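Putative phytoene/squalene synthase YisP (Bacillus subtilis subsp. subtilis, PDB 3WE9) hydrolyses farnesyl diphosphate to farnesol and diphosphate, an activity involved in biofilm formation, although it belongs to the phytoene/squalene synthase family. Local coordinates at residues E103-Q108 with Y124-T128; A112-L118 with N175-V181; A243-I248 with F260-E266. All blocks are in the same frame, centred on the assembly; numbering follows the deposited sequence.

Contact 1: residues E103-Q108 with Y124-T128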
loop_
_atom_site.group_PDB
_atom_site.type_symbol
_atom_site.label_atom_id
_atom_site.label_comp_id
_atom_site.label_asym_id
_atom_site.label_seq_id
_atom_site.Cartn_x
_atom_site.Cartn_y
_atom_site.Cartn_z
ATOM N N GLU A 103 -10.458 11.522 2.191
ATOM C CA GLU A 103 -9.624 11.157 3.331
ATOM C C GLU A 103 -8.152 11.128 2.944
ATOM O O GLU A 103 -7.313 11.733 3.610
ATOM C CB GLU A 103 -10.042 9.783 3.858
ATOM C CG GLU A 103 -11.028 9.819 5.008
ATOM C CD GLU A 103 -10.335 9.944 6.353
ATOM O OE1 GLU A 103 -9.688 10.985 6.603
ATOM O OE2 GLU A 103 -10.433 8.990 7.157
ATOM N N PHE A 104 -7.851 10.424 1.857
ATOM C CA PHE A 104 -6.483 10.296 1.375
ATOM C C PHE A 104 -5.864 11.660 1.078
ATOM O O PHE A 104 -4.742 11.942 1.493
ATOM C CB PHE A 104 -6.460 9.413 0.123
ATOM C CG PHE A 104 -5.080 9.007 -0.310
ATOM C CD1 PHE A 104 -4.298 9.856 -1.084
ATOM C CD2 PHE A 104 -4.559 7.773 0.069
ATOM C CE1 PHE A 104 -3.014 9.482 -1.480
ATOM C CE2 PHE A 104 -3.274 7.388 -0.320
ATOM C CZ PHE A 104 -2.501 8.243 -1.095
ATOM N N ILE A 105 -6.600 12.508 0.366
ATOM C CA ILE A 105 -6.110 13.840 0.026
ATOM C C ILE A 105 -5.756 14.642 1.275
ATOM O O ILE A 105 -4.670 15.214 1.363
ATOM C CB ILE A 105 -7.151 14.639 -0.790
ATOM C CG1 ILE A 105 -7.300 14.034 -2.186
ATOM C CG2 ILE A 105 -6.724 16.102 -0.892
ATOM C CD1 ILE A 105 -6.019 14.056 -2.994
ATOM N N ALA A 106 -6.676 14.683 2.234
ATOM C CA ALA A 106 -6.455 15.420 3.469
ATOM C C ALA A 106 -5.198 14.949 4.193
ATOM O O ALA A 106 -4.452 15.754 4.747
ATOM C CB ALA A 106 -7.678 15.276 4.383
ATOM N N ALA A 107 -4.964 13.640 4.175
ATOM C CA ALA A 107 -3.810 13.041 4.846
ATOM C C ALA A 107 -2.457 13.398 4.230
ATOM O O ALA A 107 -1.410 13.140 4.834
ATOM C CB ALA A 107 -3.973 11.523 4.899
ATOM N N GLN A 108 -2.467 13.975 3.033
ATOM C CA GLN A 108 -1.216 14.367 2.397
ATOM C C GLN A 108 -0.699 15.683 2.970
ATOM O O GLN A 108 0.482 15.986 2.841
ATOM C CB GLN A 108 -1.385 14.462 0.872
ATOM C CG GLN A 108 -1.652 13.111 0.215
ATOM C CD GLN A 108 -0.678 12.052 0.687
ATOM O OE1 GLN A 108 0.524 12.277 0.711
ATOM N NE2 GLN A 108 -1.194 10.892 1.063
ATOM N N TYR A 124 -2.169 7.231 10.658
ATOM C CA TYR A 124 -1.695 7.724 9.378
ATOM C C TYR A 124 -1.780 6.658 8.285
ATOM O O TYR A 124 -2.164 6.949 7.153
ATOM C CB TYR A 124 -0.260 8.209 9.483
ATOM C CG TYR A 124 0.205 8.815 8.193
ATOM C CD1 TYR A 124 -0.453 9.921 7.654
ATOM C CD2 TYR A 124 1.269 8.269 7.484
ATOM C CE1 TYR A 124 -0.064 10.470 6.443
ATOM C CE2 TYR A 124 1.667 8.814 6.267
ATOM C CZ TYR A 124 0.997 9.913 5.756
ATOM O OH TYR A 124 1.393 10.470 4.565
ATOM N N ALA A 125 -1.397 5.430 8.619
ATOM C CA ALA A 125 -1.451 4.335 7.653
ATOM C C ALA A 125 -2.918 4.077 7.314
ATOM O O ALA A 125 -3.258 3.698 6.197
ATOM C CB ALA A 125 -0.821 3.082 8.250
ATOM N N TYR A 126 -3.779 4.289 8.302
ATOM C CA TYR A 126 -5.213 4.089 8.135
ATOM C C TYR A 126 -5.808 5.087 7.147
ATOM O O TYR A 126 -6.559 4.706 6.246
ATOM C CB TYR A 126 -5.914 4.215 9.494
ATOM C CG TYR A 126 -7.428 4.243 9.422
ATOM C CD1 TYR A 126 -8.140 3.195 8.839
ATOM C CD2 TYR A 126 -8.147 5.321 9.935
ATOM C CE1 TYR A 126 -9.534 3.219 8.765
ATOM C CE2 TYR A 126 -9.542 5.358 9.868
ATOM C CZ TYR A 126 -10.227 4.304 9.283
ATOM O OH TYR A 126 -11.600 4.327 9.223
ATOM N N ARG A 127 -5.446 6.357 7.302
ATOM C CA ARG A 127 -5.969 7.418 6.445
ATOM C C ARG A 127 -5.436 7.393 5.020
ATOM O O ARG A 127 -6.013 8.019 4.132
ATOM C CB ARG A 127 -5.673 8.790 7.060
ATOM C CG ARG A 127 -6.159 8.966 8.487
ATOM C CD ARG A 127 -5.845 10.378 8.988
ATOM N NE ARG A 127 -4.425 10.705 8.851
ATOM C CZ ARG A 127 -3.575 10.826 9.870
ATOM N NH1 ARG A 127 -3.993 10.649 11.114
ATOM N NH2 ARG A 127 -2.305 11.129 9.647
ATOM N N THR A 128 -4.328 6.690 4.800
ATOM C CA THR A 128 -3.751 6.614 3.464
ATOM C C THR A 128 -3.923 5.209 2.875
ATOM O O THR A 128 -4.767 5.000 1.997
ATOM C CB THR A 128 -2.254 7.034 3.476
ATOM O OG1 THR A 128 -1.543 6.300 4.485
ATOM C CG2 THR A 128 -2.129 8.534 3.767
#

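Contact 2: residues A112-L118 with N175-V181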
loop_
_atom_site.group_PDB
_atom_site.type_symbol
_atom_site.label_atom_id
_atom_site.label_comp_id
_atom_site.label_asym_id
_atom_site.label_seq_id
_atom_site.Cartn_x
_atom_site.Cartn_y
_atom_site.Cartn_z
ATOM N N ALA A 112 5.815 18.250 10.022
ATOM C CA ALA A 112 7.262 18.067 10.011
ATOM C C ALA A 112 7.739 17.575 11.374
ATOM O O ALA A 112 8.939 17.425 11.595
ATOM C CB ALA A 112 7.976 19.374 9.644
ATOM N N LYS A 113 6.795 17.323 12.278
ATOM C CA LYS A 113 7.129 16.847 13.606
ATOM C C LYS A 113 7.052 15.340 13.694
ATOM O O LYS A 113 6.190 14.710 13.088
ATOM C CB LYS A 113 6.205 17.482 14.654
ATOM C CG LYS A 113 6.228 18.992 14.637
ATOM C CD LYS A 113 5.622 19.577 15.891
ATOM C CE LYS A 113 6.027 21.032 16.041
ATOM N NZ LYS A 113 5.790 21.519 17.424
ATOM N N PRO A 114 7.966 14.742 14.468
ATOM C CA PRO A 114 8.023 13.292 14.657
ATOM C C PRO A 114 6.744 12.762 15.300
ATOM O O PRO A 114 6.079 13.469 16.056
ATOM C CB PRO A 114 9.247 13.106 15.564
ATOM C CG PRO A 114 10.093 14.344 15.279
ATOM C CD PRO A 114 9.060 15.418 15.190
ATOM N N TYR A 115 6.390 11.524 14.972
ATOM C CA TYR A 115 5.207 10.907 15.544
ATOM C C TYR A 115 5.563 10.513 16.964
ATOM O O TYR A 115 6.696 10.114 17.232
ATOM C CB TYR A 115 4.802 9.667 14.744
ATOM C CG TYR A 115 4.108 9.957 13.429
ATOM C CD1 TYR A 115 3.930 11.268 12.971
ATOM C CD2 TYR A 115 3.638 8.915 12.635
ATOM C CE1 TYR A 115 3.299 11.520 11.746
ATOM C CE2 TYR A 115 3.014 9.157 11.420
ATOM C CZ TYR A 115 2.848 10.455 10.979
ATOM O OH TYR A 115 2.263 10.677 9.755
ATOM N N ASP A 116 4.602 10.617 17.875
ATOM C CA ASP A 116 4.865 10.292 19.270
ATOM C C ASP A 116 4.410 8.891 19.649
ATOM O O ASP A 116 5.206 8.073 20.100
ATOM C CB ASP A 116 4.182 11.318 20.180
ATOM C CG ASP A 116 4.605 11.183 21.628
ATOM O OD1 ASP A 116 5.817 11.316 21.904
ATOM O OD2 ASP A 116 3.733 10.936 22.489
ATOM N N ASP A 117 3.120 8.637 19.465
ATOM C CA ASP A 117 2.489 7.355 19.773
ATOM C C ASP A 117 2.490 6.430 18.566
ATOM O O ASP A 117 2.542 6.881 17.427
ATOM C CB ASP A 117 1.015 7.560 20.154
ATOM C CG ASP A 117 0.826 8.049 21.560
ATOM O OD1 ASP A 117 -0.344 8.250 21.947
ATOM O OD2 ASP A 117 1.830 8.228 22.279
ATOM N N LEU A 118 2.398 5.133 18.827
ATOM C CA LEU A 118 2.314 4.169 17.748
ATOM C C LEU A 118 0.964 4.458 17.072
ATOM O O LEU A 118 0.841 4.389 15.852
ATOM C CB LEU A 118 2.355 2.743 18.314
ATOM C CG LEU A 118 2.135 1.570 17.358
ATOM C CD1 LEU A 118 3.001 1.731 16.116
ATOM C CD2 LEU A 118 2.447 0.264 18.080
ATOM N N ASN A 175 10.780 10.622 10.544
ATOM C CA ASN A 175 9.798 11.292 11.398
ATOM C C ASN A 175 8.594 10.427 11.750
ATOM O O ASN A 175 7.917 10.674 12.751
ATOM C CB ASN A 175 9.292 12.572 10.727
ATOM C CG ASN A 175 10.194 13.761 10.976
ATOM O OD1 ASN A 175 10.014 14.822 10.382
ATOM N ND2 ASN A 175 11.165 13.594 11.863
ATOM N N ARG A 176 8.318 9.417 10.931
ATOM C CA ARG A 176 7.172 8.557 11.199
ATOM C C ARG A 176 7.431 7.485 12.254
ATOM O O ARG A 176 6.494 6.826 12.706
ATOM C CB ARG A 176 6.659 7.938 9.890
ATOM C CG ARG A 176 6.193 9.000 8.881
ATOM C CD ARG A 176 5.462 8.392 7.684
ATOM N NE ARG A 176 5.243 9.360 6.604
ATOM C CZ ARG A 176 4.460 10.436 6.686
ATOM N NH1 ARG A 176 3.798 10.707 7.799
ATOM N NH2 ARG A 176 4.342 11.252 5.647
ATOM N N ILE A 177 8.691 7.308 12.654
ATOM C CA ILE A 177 9.020 6.331 13.694
ATOM C C ILE A 177 8.508 6.895 15.029
ATOM O O ILE A 177 8.913 7.982 15.448
ATOM C CB ILE A 177 10.540 6.104 13.807
ATOM C CG1 ILE A 177 11.088 5.614 12.463
ATOM C CG2 ILE A 177 10.835 5.094 14.915
ATOM C CD1 ILE A 177 12.594 5.660 12.369
ATOM N N PRO A 178 7.609 6.162 15.706
ATOM C CA PRO A 178 7.032 6.588 16.985
ATOM C C PRO A 178 8.062 6.754 18.097
ATOM O O PRO A 178 8.722 5.797 18.499
ATOM C CB PRO A 178 6.023 5.486 17.291
ATOM C CG PRO A 178 5.657 4.965 15.944
ATOM C CD PRO A 178 6.992 4.902 15.261
ATOM N N ARG A 179 8.187 7.979 18.599
ATOM C CA ARG A 179 9.142 8.265 19.660
ATOM C C ARG A 179 8.876 7.466 20.933
ATOM O O ARG A 179 9.810 7.151 21.678
ATOM C CB ARG A 179 9.166 9.771 19.954
ATOM C CG ARG A 179 10.232 10.541 19.163
ATOM C CD ARG A 179 10.226 10.205 17.667
ATOM N NE ARG A 179 11.276 10.930 16.957
ATOM C CZ ARG A 179 11.505 10.847 15.650
ATOM N NH1 ARG A 179 10.756 10.059 14.875
ATOM N NH2 ARG A 179 12.484 11.565 15.111
ATOM N N GLN A 180 7.614 7.139 21.195
ATOM C CA GLN A 180 7.289 6.355 22.386
ATOM C C GLN A 180 7.766 4.916 22.214
ATOM O O GLN A 180 8.127 4.256 23.186
ATOM C CB GLN A 180 5.783 6.371 22.666
ATOM C CG GLN A 180 5.276 7.673 23.264
ATOM C CD GLN A 180 6.041 8.062 24.511
ATOM O OE1 GLN A 180 6.053 7.328 25.503
ATOM N NE2 GLN A 180 6.696 9.217 24.466
ATOM N N VAL A 181 7.758 4.427 20.980
ATOM C CA VAL A 181 8.228 3.070 20.722
ATOM C C VAL A 181 9.759 3.085 20.833
ATOM O O VAL A 181 10.355 2.185 21.420
ATOM C CB VAL A 181 7.798 2.575 19.314
ATOM C CG1 VAL A 181 8.419 1.209 19.029
ATOM C CG2 VAL A 181 6.273 2.466 19.244
#

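Contact 3: residues A243-I248 with F260-E266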
loop_
_atom_site.group_PDB
_atom_site.type_symbol
_atom_site.label_atom_id
_atom_site.label_comp_id
_atom_site.label_asym_id
_atom_site.label_seq_id
_atom_site.Cartn_x
_atom_site.Cartn_y
_atom_site.Cartn_z
ATOM N N ALA A 243 6.824 -11.052 2.131
ATOM C CA ALA A 243 8.154 -11.317 1.597
ATOM C C ALA A 243 9.057 -10.090 1.732
ATOM O O ALA A 243 10.261 -10.219 1.955
ATOM C CB ALA A 243 8.058 -11.741 0.135
ATOM N N VAL A 244 8.480 -8.902 1.580
ATOM C CA VAL A 244 9.253 -7.677 1.715
ATOM C C VAL A 244 9.831 -7.583 3.131
ATOM O O VAL A 244 11.014 -7.287 3.314
ATOM C CB VAL A 244 8.379 -6.425 1.431
ATOM C CG1 VAL A 244 9.145 -5.151 1.811
ATOM C CG2 VAL A 244 8.009 -6.373 -0.043
ATOM N N LEU A 245 8.991 -7.842 4.128
ATOM C CA LEU A 245 9.425 -7.799 5.521
ATOM C C LEU A 245 10.515 -8.839 5.776
ATOM O O LEU A 245 11.481 -8.583 6.502
ATOM C CB LEU A 245 8.237 -8.052 6.456
ATOM C CG LEU A 245 7.173 -6.947 6.456
ATOM C CD1 LEU A 245 5.959 -7.389 7.247
ATOM C CD2 LEU A 245 7.770 -5.669 7.038
ATOM N N GLU A 246 10.365 -10.016 5.177
ATOM C CA GLU A 246 11.367 -11.063 5.358
ATOM C C GLU A 246 12.700 -10.666 4.713
ATOM O O GLU A 246 13.768 -10.923 5.275
ATOM C CB GLU A 246 10.858 -12.385 4.776
ATOM C CG GLU A 246 9.620 -12.924 5.483
ATOM C CD GLU A 246 9.892 -13.381 6.918
ATOM O OE1 GLU A 246 10.371 -12.568 7.743
ATOM O OE2 GLU A 246 9.621 -14.566 7.222
ATOM N N LYS A 247 12.640 -10.020 3.551
ATOM C CA LYS A 247 13.856 -9.593 2.860
ATOM C C LYS A 247 14.604 -8.562 3.695
ATOM O O LYS A 247 15.832 -8.603 3.818
ATOM C CB LYS A 247 13.523 -8.991 1.488
ATOM C CG LYS A 247 14.766 -8.599 0.681
ATOM C CD LYS A 247 14.435 -8.109 -0.724
ATOM C CE LYS A 247 15.716 -7.794 -1.501
ATOM N NZ LYS A 247 15.452 -7.357 -2.900
ATOM N N ILE A 248 13.854 -7.625 4.264
ATOM C CA ILE A 248 14.446 -6.586 5.096
ATOM C C ILE A 248 15.183 -7.243 6.264
ATOM O O ILE A 248 16.305 -6.859 6.598
ATOM C CB ILE A 248 13.352 -5.618 5.624
ATOM C CG1 ILE A 248 12.713 -4.882 4.435
ATOM C CG2 ILE A 248 13.958 -4.627 6.618
ATOM C CD1 ILE A 248 11.518 -4.002 4.793
ATOM N N PHE A 260 14.234 -1.007 0.412
ATOM C CA PHE A 260 13.991 -2.400 0.061
ATOM C C PHE A 260 12.776 -2.646 -0.806
ATOM O O PHE A 260 11.705 -2.112 -0.556
ATOM C CB PHE A 260 13.884 -3.249 1.325
ATOM C CG PHE A 260 15.200 -3.501 1.979
ATOM C CD1 PHE A 260 15.959 -2.445 2.471
ATOM C CD2 PHE A 260 15.709 -4.789 2.058
ATOM C CE1 PHE A 260 17.208 -2.664 3.032
ATOM C CE2 PHE A 260 16.953 -5.016 2.616
ATOM C CZ PHE A 260 17.710 -3.948 3.104
ATOM N N ALA A 261 12.963 -3.470 -1.831
ATOM C CA ALA A 261 11.895 -3.833 -2.751
ATOM C C ALA A 261 12.241 -5.183 -3.365
ATOM O O ALA A 261 13.416 -5.536 -3.480
ATOM C CB ALA A 261 11.756 -2.775 -3.843
ATOM N N LEU A 262 11.222 -5.943 -3.749
ATOM C CA LEU A 262 11.447 -7.248 -4.357
ATOM C C LEU A 262 11.879 -7.058 -5.808
ATOM O O LEU A 262 11.354 -6.187 -6.506
ATOM C CB LEU A 262 10.168 -8.087 -4.315
ATOM C CG LEU A 262 9.514 -8.359 -2.955
ATOM C CD1 LEU A 262 8.162 -9.035 -3.182
ATOM C CD2 LEU A 262 10.423 -9.231 -2.087
ATOM N N THR A 263 12.843 -7.858 -6.257
ATOM C CA THR A 263 13.305 -7.766 -7.641
ATOM C C THR A 263 12.311 -8.533 -8.508
ATOM O O THR A 263 11.478 -9.270 -7.984
ATOM C CB THR A 263 14.696 -8.409 -7.813
ATOM O OG1 THR A 263 14.609 -9.807 -7.512
ATOM C CG2 THR A 263 15.705 -7.752 -6.884
ATOM N N GLU A 264 12.396 -8.363 -9.825
ATOM C CA GLU A 264 11.493 -9.073 -10.728
ATOM C C GLU A 264 11.615 -10.569 -10.455
ATOM O O GLU A 264 10.616 -11.285 -10.367
ATOM C CB GLU A 264 11.849 -8.799 -12.195
ATOM C CG GLU A 264 11.820 -7.330 -12.606
ATOM C CD GLU A 264 11.925 -7.144 -14.114
ATOM O OE1 GLU A 264 12.853 -7.715 -14.726
ATOM O OE2 GLU A 264 11.078 -6.423 -14.686
ATOM N N THR A 265 12.854 -11.029 -10.312
ATOM C CA THR A 265 13.127 -12.435 -10.046
ATOM C C THR A 265 12.454 -12.869 -8.755
ATOM O O THR A 265 11.817 -13.922 -8.703
ATOM C CB THR A 265 14.650 -12.701 -9.931
ATOM O OG1 THR A 265 15.295 -12.331 -11.156
ATOM C CG2 THR A 265 14.920 -14.178 -9.662
ATOM N N GLU A 266 12.590 -12.056 -7.712
ATOM C CA GLU A 266 11.986 -12.381 -6.427
ATOM C C GLU A 266 10.464 -12.460 -6.490
ATOM O O GLU A 266 9.866 -13.393 -5.950
ATOM C CB GLU A 266 12.428 -11.367 -5.370
ATOM C CG GLU A 266 13.842 -11.621 -4.865
ATOM C CD GLU A 266 14.382 -10.506 -3.991
ATOM O OE1 GLU A 266 15.361 -10.758 -3.258
ATOM O OE2 GLU A 266 13.843 -9.381 -4.038
HETATM O O HOH W 1 16.110 -4.083 -2.273
#

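Contact 1: residues E103-Q108 with Y124-T128
F104 and T128 bring their CA atoms to 5.0 Å where helical segments 103-107 and 124-128 pass, their axes 8.8 Å apart at closest and their N-to-C directions 132° apart, nearer antiparallel than parallel. No hydrogen bond spans the two; methyl groups and ring edges make the join. A107 points at the opposite helix, its CB 3.7 Å from T128 CG2 and 3.9 Å from R127 CB, and the same methyl lies at the edge of the R127 guanidinium. T128 CG2 is shared: Q108 NE2 reaches it at 3.7 Å, the two side chains crossing at about a right angle. With CG swung opposite the backbone N (chi1 -169°), F104 puts CD2 3.4 Å from T128 O, the oxygen near the ring plane. Y124 answers in the reverse sense, its CE1 3.4 Å from A107 O, so both carbonyls meet C-H edges, not ring faces. T128 OG1 donates to Y124 O at 2.8 Å and also bonds Q160, which fixes its rotation and leaves CG2 facing A107. R127 O, at the wider pi-type turn, is buried against F104 without a polar partner in the model. Helix 38-54 packs on F104 through C51 and A54, while helix 145-165 meets A125 and Y126 through L157; helix 98-107 thus joins helix 38-54 to helix 118-140.

Contact 2: residues A112-L118 with N175-V181
Y115 is bonded to segment 175-181 through both its backbone N and its carbonyl. Its N donates to N175 O at 2.8 Å, and its O accepts from R179 N at 2.9 Å along a nearly straight bond (169° at the hydrogen). One residue further on, D116 O takes Q180 N at 2.8 Å, so two amides in the opening turn of helix 179-185, where no earlier turn can supply acceptors, are satisfied by carbonyls of the other segment. D116 N is held in turn by the E120 carboxylate. The R179 side chain bends at chi2 (48°) and folds back so that NH1 reaches I177 O at 2.8 Å, in the guanidinium plane and on a carbonyl lone pair; NH1 also bonds K174 O, and NE pairs with E189. Apolar contacts accompany these bonds: R176 CA sits over one face of the Y115 ring, 4.2 Å from its centroid, a CH-pi contact, and L118 CB meets V181 CG2 at 4.0 Å. Such loop-to-helix-start bonding, with P178 at the N-cap position, ties two inter-helix connections together without any strand in the all-helical squalene/phytoene synthase fold.

Contact 3: residues A243-I248 with F260-E266
E266 OE2 is gripped by two donors, K247 NZ across the contact at 2.8 Å and T263 N within its own segment at 2.9 Å. The second bond is half of a capping box that starts helix 264-271: E266 N returns a bond to T263 OG1 at 3.0 Å, T263 being the N-cap. The two donors use different parts of the oxygen. K247 comes in on the syn lone pair, forming a salt bridge, and T263 N on the anti side, 30° out of the carboxylate plane. K247 gets there fully extended, with CG opposite the backbone N (chi1 -177°) and every later torsion near 180°, its chain crossing that of E266 at about a right angle. Its NZ also donates to A261 O at 2.8 Å. Replacing K247 with a methionine would probably leave the E266 carboxylate without its charged mate and A261 O without this donor, weakening the hold of helix 228-250 on the start of helix 264-271. Alongside the polar bonds, L262 CG packs on V244 CG2 at 3.8 Å, and its CD2 branch touches A243 CB. F260 turns toward I248, the ring lying obliquely to I248 CA and the K247 carbonyl, while its backbone bonds S166. At this end the closest side-chain approach is I248 CG1 to F260 CB, 3.7 Å.

In the fold
From the N terminus, contact 1 closes the short excursion between helix 98-107 and helix 118-140, returning the second helix against the first. Contact 2 starts inside that excursion and reaches past helices 118-140, 145-165 and 171-174 to the start of helix 179-185, so the two cross along the chain, their segments alternating. They also touch: Y124 of contact 1 packs on Y115 and R176 of contact 2, joining the helix pair to the loops at its end. Contact 3 follows in series, closing the loop after helix 228-250 and anchoring the start of helix 264-271; it lies across the chain's centre from contact 1, about 12 Å away between nearest atoms.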